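Tetraacyldisaccharide 4'-kinase (Aquifex aeolicus, PDB 4ITM) probably transfers the gamma-phosphate of ATP to the 4'-position of a tetraacyldisaccharide 1-phosphate, forming lipid IVA, the last step of that precursor's synthesis. Local coordinates at residues 183-188 and 199-204. Numbering follows the deposited sequence.
Sequences LVLTYQ and KPTFKM. With ATP (adenosine-5'-triphosphate), chain B.
In the parallel sheet beside the ATP site of this P-loop kinase, Leu183, Val184 and Leu185 pair with Thr201, Phe202 and Lys203. Four backbone bonds join the segments: Leu183 N to Pro200 O, Phe202 N to Leu183 O, Leu185 N to Phe202 O (2.7 Å) and Met204 N to Leu185 O (177° at the hydrogen). Val184 CA also sends a CA-H...O contact to Phe202 O.

On one face, Val184 CG1 reaches Met204 CB at 3.7 Å. Met204 CG lies anti to the backbone N (chi1 -180°) and the chain bends only at chi3, which carries CE to 3.7 Å from Thr186 CG2. Helix 51-61, whose first turn carries the end of the predicted ATP-binding loop, covers this face through Phe54, while Thr186 OG1 bonds Ser49 O within that loop. On the other face, Thr201 CG2 meets the branch point of Leu185, CG, at 3.7 Å, and Thr201 OG1 turns back to Lys199 O from above its carbonyl plane.

Farther along, Gln188 crosses the Lys203 chain at about a right angle, its NE2 3.6 Å from Lys203 CG. The bend at chi2 (-70°) brings NE2 back for a weak bond to Leu185 O, and OE1 takes the backbone N-H of Phe193. Replacing Gln188 with an alanine would probably leave Phe193 N without this acceptor and uncover the methylenes of Lys203, whose NZ pairs with Glu194. One water bridges Gln188 N and Met204 O.

Tyr187 directs its hydroxyl to ATP, OH giving a hydrogen bond to O1B at 2.5 Å, with ATP O1B at the ring edge, in its plane. A parallel sheet flanked by the P-loop and its helix, with the nucleotide phosphates near the strand ends, is characteristic of the P-loop NTPase fold.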
loop_
_atom_site.group_PDB
_atom_site.type_symbol
_atom_site.label_atom_id
_atom_site.label_comp_id
_atom_site.label_asym_id
_atom_site.label_seq_id
_atom_site.Cartn_x
_atom_site.Cartn_y
_atom_site.Cartn_z
ATOM N N LEU A 183 -1.332 12.665 10.175
ATOM C CA LEU A 183 -1.173 11.275 10.576
ATOM C C LEU A 183 -2.462 10.500 10.359
ATOM O O LEU A 183 -3.556 11.006 10.598
ATOM C CB LEU A 183 -0.749 11.168 12.041
ATOM C CG LEU A 183 0.495 11.990 12.403
ATOM C CD1 LEU A 183 0.803 11.930 13.887
ATOM C CD2 LEU A 183 1.663 11.501 11.593
ATOM N N VAL A 184 -2.315 9.273 9.880
ATOM C CA VAL A 184 -3.432 8.350 9.763
ATOM C C VAL A 184 -3.110 7.176 10.662
ATOM O O VAL A 184 -2.096 6.507 10.473
ATOM C CB VAL A 184 -3.631 7.892 8.305
ATOM C CG1 VAL A 184 -4.754 6.860 8.210
ATOM C CG2 VAL A 184 -3.927 9.099 7.432
ATOM N N LEU A 185 -3.940 6.955 11.675
ATOM C CA LEU A 185 -3.660 5.896 12.637
ATOM C C LEU A 185 -4.296 4.593 12.166
ATOM O O LEU A 185 -5.520 4.507 12.015
ATOM C CB LEU A 185 -4.154 6.290 14.030
ATOM C CG LEU A 185 -3.625 7.638 14.546
ATOM C CD1 LEU A 185 -3.985 7.840 16.014
ATOM C CD2 LEU A 185 -2.117 7.780 14.347
ATOM N N THR A 186 -3.458 3.588 11.926
ATOM C CA THR A 186 -3.903 2.350 11.294
ATOM C C THR A 186 -3.819 1.113 12.181
ATOM O O THR A 186 -3.373 1.172 13.333
ATOM C CB THR A 186 -3.123 2.056 10.000
ATOM O OG1 THR A 186 -1.770 1.714 10.322
ATOM C CG2 THR A 186 -3.152 3.267 9.070
ATOM N N TYR A 187 -4.255 -0.009 11.615
ATOM C CA TYR A 187 -4.427 -1.255 12.356
ATOM C C TYR A 187 -5.376 -1.087 13.558
ATOM O O TYR A 187 -5.203 -1.714 14.592
ATOM C CB TYR A 187 -3.070 -1.840 12.762
ATOM C CG TYR A 187 -2.365 -2.550 11.623
ATOM C CD1 TYR A 187 -2.031 -1.874 10.446
ATOM C CD2 TYR A 187 -2.042 -3.900 11.719
ATOM C CE1 TYR A 187 -1.395 -2.532 9.389
ATOM C CE2 TYR A 187 -1.404 -4.567 10.681
ATOM C CZ TYR A 187 -1.080 -3.882 9.524
ATOM O OH TYR A 187 -0.447 -4.557 8.510
ATOM N N GLN A 188 -6.393 -0.242 13.396
ATOM C CA GLN A 188 -7.367 0.018 14.453
ATOM C C GLN A 188 -8.182 -1.230 14.787
ATOM O O GLN A 188 -8.506 -1.472 15.945
ATOM C CB GLN A 188 -8.316 1.145 14.042
ATOM C CG GLN A 188 -7.644 2.517 13.884
ATOM C CD GLN A 188 -7.201 3.088 15.219
ATOM O OE1 GLN A 188 -7.686 2.673 16.267
ATOM N NE2 GLN A 188 -6.263 4.033 15.186
ATOM N N LYS A 199 -0.722 17.525 15.309
ATOM C CA LYS A 199 -0.947 17.416 13.873
ATOM C C LYS A 199 -2.359 16.897 13.597
ATOM O O LYS A 199 -2.938 16.200 14.428
ATOM C CB LYS A 199 0.086 16.472 13.248
ATOM C CG LYS A 199 1.499 17.042 13.177
ATOM C CD LYS A 199 2.530 15.962 12.877
ATOM C CE LYS A 199 3.960 16.520 12.981
ATOM N NZ LYS A 199 4.219 17.532 11.913
ATOM N N PRO A 200 -2.922 17.246 12.434
ATOM C CA PRO A 200 -4.195 16.659 12.000
ATOM C C PRO A 200 -4.070 15.135 11.956
ATOM O O PRO A 200 -3.128 14.594 11.379
ATOM C CB PRO A 200 -4.382 17.227 10.588
ATOM C CG PRO A 200 -3.588 18.502 10.589
ATOM C CD PRO A 200 -2.412 18.245 11.479
ATOM N N THR A 201 -5.014 14.448 12.577
ATOM C CA THR A 201 -4.862 13.025 12.810
ATOM C C THR A 201 -6.194 12.316 12.558
ATOM O O THR A 201 -7.255 12.827 12.909
ATOM C CB THR A 201 -4.315 12.780 14.242
ATOM O OG1 THR A 201 -3.051 13.449 14.389
ATOM C CG2 THR A 201 -4.124 11.303 14.519
ATOM N N PHE A 202 -6.135 11.150 11.921
ATOM C CA PHE A 202 -7.335 10.463 11.471
ATOM C C PHE A 202 -7.178 8.963 11.663
ATOM O O PHE A 202 -6.196 8.377 11.209
ATOM C CB PHE A 202 -7.583 10.767 9.978
ATOM C CG PHE A 202 -7.508 12.234 9.640
ATOM C CD1 PHE A 202 -6.290 12.825 9.326
ATOM C CD2 PHE A 202 -8.648 13.030 9.673
ATOM C CE1 PHE A 202 -6.208 14.188 9.044
ATOM C CE2 PHE A 202 -8.581 14.395 9.380
ATOM C CZ PHE A 202 -7.353 14.975 9.066
ATOM N N LYS A 203 -8.145 8.338 12.325
ATOM C CA LYS A 203 -8.158 6.881 12.421
ATOM C C LYS A 203 -8.730 6.252 11.147
ATOM O O LYS A 203 -9.764 6.679 10.642
ATOM C CB LYS A 203 -8.976 6.409 13.624
ATOM C CG LYS A 203 -8.450 6.847 14.991
ATOM C CD LYS A 203 -9.182 6.071 16.086
ATOM C CE LYS A 203 -9.043 6.722 17.439
ATOM N NZ LYS A 203 -9.968 6.087 18.434
ATOM N N MET A 204 -8.053 5.228 10.645
ATOM C CA MET A 204 -8.509 4.486 9.481
ATOM C C MET A 204 -9.186 3.168 9.902
ATOM O O MET A 204 -8.689 2.459 10.788
ATOM C CB MET A 204 -7.322 4.187 8.557
ATOM C CG MET A 204 -7.708 3.414 7.305
ATOM S SD MET A 204 -6.377 3.223 6.107
ATOM C CE MET A 204 -5.578 1.748 6.729
HETATM P PG ATP B . 0.135 -3.161 2.586
HETATM O O1G ATP B . 1.333 -2.612 3.306
HETATM O O2G ATP B . -0.680 -2.171 1.795
HETATM O O3G ATP B . 0.403 -4.445 1.831
HETATM P PB ATP B . -0.547 -4.359 5.107
HETATM O O1B ATP B . -0.426 -3.383 6.258
HETATM O O2B ATP B . 0.580 -5.325 4.874
HETATM O O3B ATP B . -0.913 -3.617 3.726
HETATM P PA ATP B . -3.417 -4.802 5.364
HETATM O O1A ATP B . -3.866 -5.551 6.592
HETATM O O2A ATP B . -3.674 -3.323 5.291
HETATM O O3A ATP B . -1.868 -5.242 5.295
HETATM O "O5'" ATP B . -4.070 -5.511 4.061
HETATM C "C5'" ATP B . -3.589 -6.800 3.652
HETATM C "C4'" ATP B . -3.512 -6.941 2.130
HETATM O "O4'" ATP B . -4.812 -6.926 1.523
HETATM C "C3'" ATP B . -2.714 -5.823 1.475
HETATM O "O3'" ATP B . -1.323 -6.157 1.423
HETATM C "C2'" ATP B . -3.383 -5.659 0.111
HETATM O "O2'" ATP B . -2.894 -6.615 -0.835
HETATM C "C1'" ATP B . -4.816 -6.091 0.358
HETATM N N9 ATP B . -5.717 -4.965 0.691
HETATM C C8 ATP B . -5.387 -3.836 1.353
HETATM N N7 ATP B . -6.459 -3.036 1.524
HETATM C C5 ATP B . -7.514 -3.673 0.963
HETATM C C6 ATP B . -8.956 -3.385 0.795
HETATM N N6 ATP B . -9.493 -2.230 1.271
HETATM N N1 ATP B . -9.704 -4.314 0.143
HETATM C C2 ATP B . -9.176 -5.469 -0.320
HETATM N N3 ATP B . -7.878 -5.797 -0.203
HETATM C C4 ATP B . -7.021 -4.949 0.423
HETATM O O HOH W 1 -6.971 0.439 10.505
#